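PDB 4TKT: AT-less polyketide synthase from Streptomyces platensis subsp. rosaceus, which probably catalyses the decarboxylative condensation that extends the acyl chain during isomigrastatin assembly, as a ketosynthase domain (KS6) of an AT-less polyketide synthase. Local coordinates for residues I9-M14 against V256-L261; L106-Y111 against K599-G604; G273-T278 against A434-E439. All coordinates share one frame; numbering follows the deposited sequence.

Contact 1: I9-M14 against V256-L261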
loop_
_atom_site.group_PDB
_atom_site.type_symbol
_atom_site.label_atom_id
_atom_site.label_comp_id
_atom_site.label_asym_id
_atom_site.label_seq_id
_atom_site.Cartn_x
_atom_site.Cartn_y
_atom_site.Cartn_z
ATOM N N ILE A 9 11.687 -8.795 -9.861
ATOM C CA ILE A 9 11.359 -8.615 -8.457
ATOM C C ILE A 9 9.867 -8.821 -8.251
ATOM O O ILE A 9 9.049 -8.072 -8.784
ATOM C CB ILE A 9 11.763 -7.224 -7.947
ATOM C CG1 ILE A 9 13.255 -6.986 -8.185
ATOM C CG2 ILE A 9 11.419 -7.083 -6.475
ATOM C CD1 ILE A 9 14.148 -8.014 -7.539
ATOM N N ALA A 10 9.521 -9.845 -7.479
ATOM C CA ALA A 10 8.128 -10.211 -7.269
ATOM C C ALA A 10 7.486 -9.387 -6.165
ATOM O O ALA A 10 8.138 -9.010 -5.195
ATOM C CB ALA A 10 8.018 -11.687 -6.947
ATOM N N ILE A 11 6.199 -9.106 -6.328
ATOM C CA ILE A 11 5.413 -8.475 -5.278
ATOM C C ILE A 11 4.580 -9.541 -4.577
ATOM O O ILE A 11 3.655 -10.101 -5.165
ATOM C CB ILE A 11 4.502 -7.378 -5.842
ATOM C CG1 ILE A 11 5.346 -6.296 -6.517
ATOM C CG2 ILE A 11 3.638 -6.783 -4.742
ATOM C CD1 ILE A 11 4.540 -5.282 -7.291
ATOM N N VAL A 12 4.911 -9.824 -3.322
ATOM C CA VAL A 12 4.311 -10.952 -2.620
ATOM C C VAL A 12 3.271 -10.540 -1.580
ATOM O O VAL A 12 2.680 -11.390 -0.917
ATOM C CB VAL A 12 5.387 -11.804 -1.924
ATOM C CG1 VAL A 12 6.403 -12.290 -2.936
ATOM C CG2 VAL A 12 6.064 -11.006 -0.827
ATOM N N GLY A 13 3.048 -9.239 -1.444
ATOM C CA GLY A 13 2.070 -8.733 -0.498
ATOM C C GLY A 13 1.888 -7.237 -0.645
ATOM O O GLY A 13 2.814 -6.527 -1.037
HETATM N N MSE A 14 0.694 -6.748 -0.332
HETATM C CA MSE A 14 0.427 -5.324 -0.466
HETATM C C MSE A 14 -0.635 -4.833 0.505
HETATM O O MSE A 14 -1.599 -5.536 0.800
HETATM C CB MSE A 14 0.004 -4.998 -1.897
HETATM C CG MSE A 14 0.018 -3.514 -2.213
HETATM SE SE MSE A 14 -0.260 -3.128 -4.106
HETATM C CE MSE A 14 0.520 -1.339 -4.135
ATOM N N VAL A 256 4.508 -2.340 -0.282
ATOM C CA VAL A 256 4.592 -3.647 -0.919
ATOM C C VAL A 256 5.743 -4.441 -0.319
ATOM O O VAL A 256 6.753 -3.872 0.096
ATOM C CB VAL A 256 4.794 -3.536 -2.444
ATOM C CG1 VAL A 256 3.500 -3.151 -3.127
ATOM C CG2 VAL A 256 5.892 -2.538 -2.766
ATOM N N LEU A 257 5.578 -5.758 -0.258
ATOM C CA LEU A 257 6.666 -6.641 0.135
ATOM C C LEU A 257 7.334 -7.173 -1.126
ATOM O O LEU A 257 6.695 -7.841 -1.938
ATOM C CB LEU A 257 6.157 -7.788 1.011
ATOM C CG LEU A 257 7.226 -8.577 1.774
ATOM C CD1 LEU A 257 8.052 -7.654 2.654
ATOM C CD2 LEU A 257 6.597 -9.677 2.611
ATOM N N LEU A 258 8.617 -6.861 -1.292
ATOM C CA LEU A 258 9.331 -7.206 -2.516
ATOM C C LEU A 258 10.307 -8.359 -2.315
ATOM O O LEU A 258 10.876 -8.528 -1.236
ATOM C CB LEU A 258 10.074 -5.984 -3.054
ATOM C CG LEU A 258 9.193 -4.781 -3.378
ATOM C CD1 LEU A 258 10.023 -3.671 -3.997
ATOM C CD2 LEU A 258 8.061 -5.193 -4.301
ATOM N N ARG A 259 10.512 -9.131 -3.375
ATOM C CA ARG A 259 11.296 -10.355 -3.300
ATOM C C ARG A 259 11.699 -10.831 -4.696
ATOM O O ARG A 259 10.914 -10.713 -5.635
ATOM C CB ARG A 259 10.489 -11.434 -2.580
ATOM C CG ARG A 259 11.253 -12.692 -2.283
ATOM C CD ARG A 259 10.483 -13.590 -1.344
ATOM N NE ARG A 259 11.345 -14.642 -0.825
ATOM C CZ ARG A 259 10.916 -15.662 -0.094
ATOM N NH1 ARG A 259 9.628 -15.764 0.199
ATOM N NH2 ARG A 259 11.773 -16.576 0.337
ATOM N N PRO A 260 12.931 -11.350 -4.842
ATOM C CA PRO A 260 13.342 -11.953 -6.117
ATOM C C PRO A 260 12.369 -13.043 -6.553
ATOM O O PRO A 260 12.036 -13.914 -5.752
ATOM C CB PRO A 260 14.720 -12.538 -5.802
ATOM C CG PRO A 260 15.239 -11.685 -4.703
ATOM C CD PRO A 260 14.041 -11.304 -3.874
ATOM N N LEU A 261 11.925 -12.981 -7.805
ATOM C CA LEU A 261 10.873 -13.858 -8.314
ATOM C C LEU A 261 11.146 -15.340 -8.076
ATOM O O LEU A 261 10.241 -16.092 -7.721
ATOM C CB LEU A 261 10.665 -13.609 -9.810
ATOM C CG LEU A 261 9.522 -14.383 -10.467
ATOM C CD1 LEU A 261 8.228 -14.177 -9.699
ATOM C CD2 LEU A 261 9.359 -13.947 -11.910
#
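M14, a selenomethionine, carries CG anti to its backbone N (chi1 -167°), and V256 carries CG1 anti to its own carbonyl carbon (chi1 -76°), settings that lay the two side chains alongside each other, pointing the same way. The extended M14 chain therefore passes along V256 CG1, which is touched at both ends of the run: M14 CG and M14 CE each lie 3.6 Å from it. I11 fills the next place on this face and uses both branches. Its CG2 crosses over to V256 CG1 at 4.0 Å, while I11 CG1 runs beside L258 CD2 at 3.7 Å. Two helices close the face, 366-380 against I11 and M14, and 188-202 against L258 through A196 and L200.

The backbones pair antiparallel, as the strand bonds demonstrate. V12 N donates to L257 O over 3.0 Å in a nearly straight bond (170° at the hydrogen), and R259 N reaches A10 O at 3.0 Å, lying in the carbonyl plane. The reverse bond from A10 N to R259 O refines too short for its length to be trusted. Strands 9-17 and 252-260 are thus neighbours in the mixed sheet, and the order 179-182, 129-136, 208-214, 252-260, 9-17 is that of the N-terminal half of a thiolase fold, with 252-260 the strand running against its neighbours.

The opposite face carries A10, L257 and R259. V12 CG2 crosses to L257 CB at 3.7 Å, and L261 CD1 reaches A10 CB at 3.7 Å, just where P260 occupies the N-cap position of the helix that follows. Within this pairing the R259 side chain touches through CB, near V12 CG1; its extended chain carries the guanidinium away to salt bridges with D267 and D269.

Contact 2: L106-Y111 against K599-G604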
loop_
_atom_site.group_PDB
_atom_site.type_symbol
_atom_site.label_atom_id
_atom_site.label_comp_id
_atom_site.label_asym_id
_atom_site.label_seq_id
_atom_site.Cartn_x
_atom_site.Cartn_y
_atom_site.Cartn_z
ATOM N N LEU A 106 2.474 -7.658 5.684
ATOM C CA LEU A 106 2.986 -8.983 6.007
ATOM C C LEU A 106 1.847 -9.993 6.076
ATOM O O LEU A 106 1.983 -11.130 5.626
ATOM C CB LEU A 106 3.760 -8.964 7.325
ATOM C CG LEU A 106 5.275 -8.781 7.222
ATOM C CD1 LEU A 106 5.643 -7.408 6.674
ATOM C CD2 LEU A 106 5.926 -9.012 8.570
ATOM N N GLU A 107 0.719 -9.571 6.633
ATOM C CA GLU A 107 -0.428 -10.458 6.760
ATOM C C GLU A 107 -1.031 -10.766 5.396
ATOM O O GLU A 107 -1.495 -11.880 5.158
ATOM C CB GLU A 107 -1.481 -9.851 7.689
ATOM C CG GLU A 107 -1.063 -9.847 9.152
ATOM C CD GLU A 107 -2.168 -9.380 10.078
ATOM O OE1 GLU A 107 -2.836 -8.378 9.752
ATOM O OE2 GLU A 107 -2.370 -10.018 11.134
ATOM N N ASP A 108 -1.015 -9.784 4.499
ATOM C CA ASP A 108 -1.490 -9.998 3.137
ATOM C C ASP A 108 -0.566 -10.964 2.408
ATOM O O ASP A 108 -1.010 -11.762 1.584
ATOM C CB ASP A 108 -1.581 -8.678 2.368
ATOM C CG ASP A 108 -2.268 -8.834 1.020
ATOM O OD1 ASP A 108 -3.392 -9.380 0.982
ATOM O OD2 ASP A 108 -1.684 -8.416 -0.003
ATOM N N ALA A 109 0.723 -10.886 2.720
ATOM C CA ALA A 109 1.716 -11.761 2.108
ATOM C C ALA A 109 1.649 -13.170 2.690
ATOM O O ALA A 109 2.154 -14.120 2.095
ATOM C CB ALA A 109 3.111 -11.185 2.286
ATOM N N GLY A 110 1.023 -13.301 3.854
ATOM C CA GLY A 110 0.926 -14.587 4.514
ATOM C C GLY A 110 2.204 -14.924 5.251
ATOM O O GLY A 110 2.640 -16.074 5.272
ATOM N N TYR A 111 2.810 -13.912 5.857
ATOM C CA TYR A 111 4.036 -14.101 6.618
ATOM C C TYR A 111 3.940 -13.521 8.018
ATOM O O TYR A 111 3.482 -12.395 8.205
ATOM C CB TYR A 111 5.223 -13.464 5.897
ATOM C CG TYR A 111 5.841 -14.333 4.831
ATOM C CD1 TYR A 111 6.761 -15.319 5.162
ATOM C CD2 TYR A 111 5.512 -14.164 3.493
ATOM C CE1 TYR A 111 7.332 -16.114 4.192
ATOM C CE2 TYR A 111 6.077 -14.955 2.514
ATOM C CZ TYR A 111 6.987 -15.929 2.869
ATOM O OH TYR A 111 7.552 -16.719 1.897
ATOM N N LYS A 599 -1.008 -19.660 -0.095
ATOM C CA LYS A 599 -1.324 -18.537 0.770
ATOM C C LYS A 599 -2.399 -17.712 0.077
ATOM O O LYS A 599 -2.372 -17.556 -1.142
ATOM C CB LYS A 599 -0.082 -17.699 1.062
ATOM C CG LYS A 599 0.945 -18.414 1.916
ATOM C CD LYS A 599 2.295 -17.728 1.854
ATOM C CE LYS A 599 3.316 -18.463 2.706
ATOM N NZ LYS A 599 4.711 -18.216 2.246
ATOM N N VAL A 600 -3.361 -17.210 0.840
ATOM C CA VAL A 600 -4.435 -16.421 0.252
ATOM C C VAL A 600 -4.634 -15.118 1.008
ATOM O O VAL A 600 -4.171 -14.968 2.139
ATOM C CB VAL A 600 -5.767 -17.198 0.227
ATOM C CG1 VAL A 600 -5.689 -18.360 -0.752
ATOM C CG2 VAL A 600 -6.130 -17.682 1.625
ATOM N N ALA A 601 -5.325 -14.180 0.373
ATOM C CA ALA A 601 -5.592 -12.887 0.983
ATOM C C ALA A 601 -6.727 -12.991 1.994
ATOM O O ALA A 601 -7.866 -13.282 1.637
ATOM C CB ALA A 601 -5.920 -11.854 -0.081
ATOM N N LEU A 602 -6.402 -12.754 3.259
ATOM C CA LEU A 602 -7.391 -12.777 4.328
ATOM C C LEU A 602 -7.364 -11.446 5.070
ATOM O O LEU A 602 -6.366 -10.729 5.010
ATOM C CB LEU A 602 -7.117 -13.941 5.282
ATOM C CG LEU A 602 -7.273 -15.330 4.664
ATOM C CD1 LEU A 602 -6.793 -16.400 5.622
ATOM C CD2 LEU A 602 -8.719 -15.575 4.277
ATOM N N PRO A 603 -8.466 -11.100 5.755
ATOM C CA PRO A 603 -8.528 -9.848 6.521
ATOM C C PRO A 603 -7.363 -9.683 7.492
ATOM O O PRO A 603 -6.939 -10.652 8.126
ATOM C CB PRO A 603 -9.851 -9.971 7.279
ATOM C CG PRO A 603 -10.693 -10.824 6.405
ATOM C CD PRO A 603 -9.758 -11.809 5.758
ATOM N N GLY A 604 -6.852 -8.459 7.593
ATOM C CA GLY A 604 -5.744 -8.156 8.479
ATOM C C GLY A 604 -6.189 -7.949 9.913
ATOM O O GLY A 604 -7.384 -7.937 10.201
#
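K599 lays its extended side chain across Y111 at about a right angle, with NZ beside the hydroxyl end of the ring, 3.3 Å from Y111 CZ and 3.2 Å from Y111 OH. On the way there its methylenes pass carbonyls at the C-terminal end of helix 93-109 and just past it: K599 CD is 3.6 Å from A109 O, and K599 CE is 3.6 Å from G110 O. That helix ends in a Schellman motif, with G110 at positive phi (80°) and Y111 N bonded to L106 O, a turn that brings both carbonyls to the lysine chain. Farther along, D108 OD1 rests 3.7 Å from A601 CB, while D108 OD2 accepts from M14 N of the central sheet. E107 OE1 comes within 3.2 Å of G604 CA and takes a hydrogen bond from Y605 N. The returning segment 599-604 thus lies against a helix end of the ketosynthase body, consistent with the linker that folds back onto the ketosynthase in related synthases. Polar partners lie mainly beyond the pair: D269 OD1 both bridges to K599 NZ and accepts from Y111 OH, so its carboxylate probably offsets the buried ammonium charge and fixes the phenol's position.

Contact 3: G273-T278 against A434-E439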
loop_
_atom_site.group_PDB
_atom_site.type_symbol
_atom_site.label_atom_id
_atom_site.label_comp_id
_atom_site.label_asym_id
_atom_site.label_seq_id
_atom_site.Cartn_x
_atom_site.Cartn_y
_atom_site.Cartn_z
ATOM N N GLY A 273 2.268 -9.439 -8.771
ATOM C CA GLY A 273 2.853 -8.845 -9.955
ATOM C C GLY A 273 4.364 -8.915 -9.894
ATOM O O GLY A 273 4.935 -9.300 -8.872
ATOM N N VAL A 274 5.016 -8.540 -10.989
ATOM C CA VAL A 274 6.469 -8.579 -11.056
ATOM C C VAL A 274 7.032 -7.262 -11.570
ATOM O O VAL A 274 6.639 -6.782 -12.632
ATOM C CB VAL A 274 6.961 -9.724 -11.966
ATOM C CG1 VAL A 274 8.474 -9.663 -12.129
ATOM C CG2 VAL A 274 6.531 -11.073 -11.404
ATOM N N ILE A 275 7.948 -6.674 -10.808
ATOM C CA ILE A 275 8.640 -5.469 -11.245
ATOM C C ILE A 275 9.766 -5.850 -12.198
ATOM O O ILE A 275 10.707 -6.542 -11.813
ATOM C CB ILE A 275 9.206 -4.677 -10.055
ATOM C CG1 ILE A 275 8.070 -4.238 -9.128
ATOM C CG2 ILE A 275 9.996 -3.473 -10.542
ATOM C CD1 ILE A 275 8.537 -3.509 -7.890
ATOM N N ARG A 276 9.659 -5.406 -13.446
ATOM C CA ARG A 276 10.632 -5.762 -14.471
ATOM C C ARG A 276 11.802 -4.787 -14.498
ATOM O O ARG A 276 12.938 -5.177 -14.769
ATOM C CB ARG A 276 9.963 -5.810 -15.846
ATOM C CG ARG A 276 8.972 -6.948 -16.030
ATOM C CD ARG A 276 9.638 -8.187 -16.610
ATOM N NE ARG A 276 10.231 -7.931 -17.922
ATOM C CZ ARG A 276 10.530 -8.881 -18.806
ATOM N NH1 ARG A 276 10.283 -10.154 -18.529
ATOM N NH2 ARG A 276 11.069 -8.557 -19.972
ATOM N N GLY A 277 11.521 -3.518 -14.215
ATOM C CA GLY A 277 12.547 -2.493 -14.240
ATOM C C GLY A 277 12.137 -1.189 -13.580
ATOM O O GLY A 277 10.958 -0.835 -13.542
ATOM N N THR A 278 13.122 -0.480 -13.043
ATOM C CA THR A 278 12.899 0.837 -12.461
ATOM C C THR A 278 13.980 1.796 -12.933
ATOM O O THR A 278 15.064 1.374 -13.329
ATOM C CB THR A 278 12.904 0.799 -10.922
ATOM O OG1 THR A 278 14.205 0.423 -10.456
ATOM C CG2 THR A 278 11.873 -0.189 -10.400
ATOM N N ALA A 434 10.737 9.314 -11.766
ATOM C CA ALA A 434 10.835 7.871 -11.619
ATOM C C ALA A 434 9.825 7.158 -12.507
ATOM O O ALA A 434 8.715 7.648 -12.724
ATOM C CB ALA A 434 10.639 7.470 -10.164
ATOM N N HIS A 435 10.221 6.002 -13.028
ATOM C CA HIS A 435 9.313 5.156 -13.788
ATOM C C HIS A 435 9.530 3.697 -13.414
ATOM O O HIS A 435 10.666 3.246 -13.265
ATOM C CB HIS A 435 9.503 5.355 -15.291
ATOM C CG HIS A 435 8.425 4.735 -16.123
ATOM N ND1 HIS A 435 7.243 5.381 -16.413
ATOM C CD2 HIS A 435 8.347 3.524 -16.723
ATOM C CE1 HIS A 435 6.485 4.598 -17.159
ATOM N NE2 HIS A 435 7.131 3.464 -17.361
ATOM N N VAL A 436 8.433 2.965 -13.251
ATOM C CA VAL A 436 8.494 1.561 -12.868
ATOM C C VAL A 436 7.724 0.711 -13.871
ATOM O O VAL A 436 6.632 1.083 -14.300
ATOM C CB VAL A 436 7.931 1.345 -11.449
ATOM C CG1 VAL A 436 7.875 -0.130 -11.109
ATOM C CG2 VAL A 436 8.778 2.084 -10.431
ATOM N N VAL A 437 8.305 -0.423 -14.252
ATOM C CA VAL A 437 7.691 -1.322 -15.222
ATOM C C VAL A 437 7.246 -2.622 -14.567
ATOM O O VAL A 437 8.068 -3.363 -14.028
ATOM C CB VAL A 437 8.659 -1.652 -16.368
ATOM C CG1 VAL A 437 7.989 -2.569 -17.377
ATOM C CG2 VAL A 437 9.147 -0.378 -17.032
ATOM N N VAL A 438 5.945 -2.902 -14.616
ATOM C CA VAL A 438 5.413 -4.106 -13.986
ATOM C C VAL A 438 4.628 -4.989 -14.957
ATOM O O VAL A 438 4.015 -4.508 -15.910
ATOM C CB VAL A 438 4.497 -3.765 -12.781
ATOM C CG1 VAL A 438 5.232 -2.892 -11.781
ATOM C CG2 VAL A 438 3.226 -3.079 -13.242
ATOM N N GLU A 439 4.672 -6.290 -14.706
ATOM C CA GLU A 439 3.846 -7.252 -15.417
ATOM C C GLU A 439 3.239 -8.217 -14.406
ATOM O O GLU A 439 3.813 -8.433 -13.337
ATOM C CB GLU A 439 4.663 -8.013 -16.462
ATOM C CG GLU A 439 5.796 -8.839 -15.873
ATOM C CD GLU A 439 6.483 -9.717 -16.902
ATOM O OE1 GLU A 439 6.208 -9.553 -18.110
ATOM O OE2 GLU A 439 7.301 -10.573 -16.501
#
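R276 and G277 together face V437, a classic beta bulge that shifts the register by one residue within the antiparallel pair of strands 273-282 and 432-439. One carbonyl serves the bulge: V437 O accepts from R276 N at 2.7 Å and, weakly, from G277 N at 3.5 Å. The return bond, V437 N to G277 O at 2.8 Å, runs nearly along the carbonyl axis. Before the bulge, V274 and E439 form a hydrogen-bonded pair in which both polar groups of each backbone are used, V274 N to E439 O at 2.6 Å and E439 N to V274 O at 2.9 Å. Strand 273-282 turns its other edge to strand 9-17, where G273 and I275 bond to I11 and I9, which makes it an interior strand of the thiolase-type sheet.

Side-chain donors and acceptors look elsewhere. T278 OG1 is paired with H194 ND1 in helix 188-202, H435 ND1 with S425 OG of the adjoining strand 421-427, and R276 NH2, weakly, with A308 O. Among backbone acceptors, T278 O takes R307 NE.

Between those polar sites the I275, V436 and V438 branches make an apolar face that helices 188-202 and 366-380 cover. T278 joins it through its methyl, CG2 lying 3.8 Å from V436 CG2.

R276 and E439 meet across the bulge in a long salt bridge, NH1 to OE2 at 3.6 Å, with the guanidinium and carboxylate planes 54° apart. The closer approach is made by a methylene: R276, bent at chi2 and chi3, folds its CD to 3.3 Å from E439 OE2.

How the contacts relate
Contacts 1 and 3 belong to one sheet: strands 9-17 and 273-282 are hydrogen-bonded neighbours, so the two pairings extend across consecutive strands. Both rest on backbone bonds and aliphatic faces covered by helices 188-202 and 366-380, although contact 3 adds a long ion pair at its partly exposed end (R276 and E439). Contact 2 is also largely buried, yet it joins a helix end to a late loop through polar side chains, with none of the regular backbone pairing. It meets contact 1 through D108 and Y111, which reach M14 and R259. Contacts 2 and 3 do not touch; their nearest atoms are about 10 Å apart.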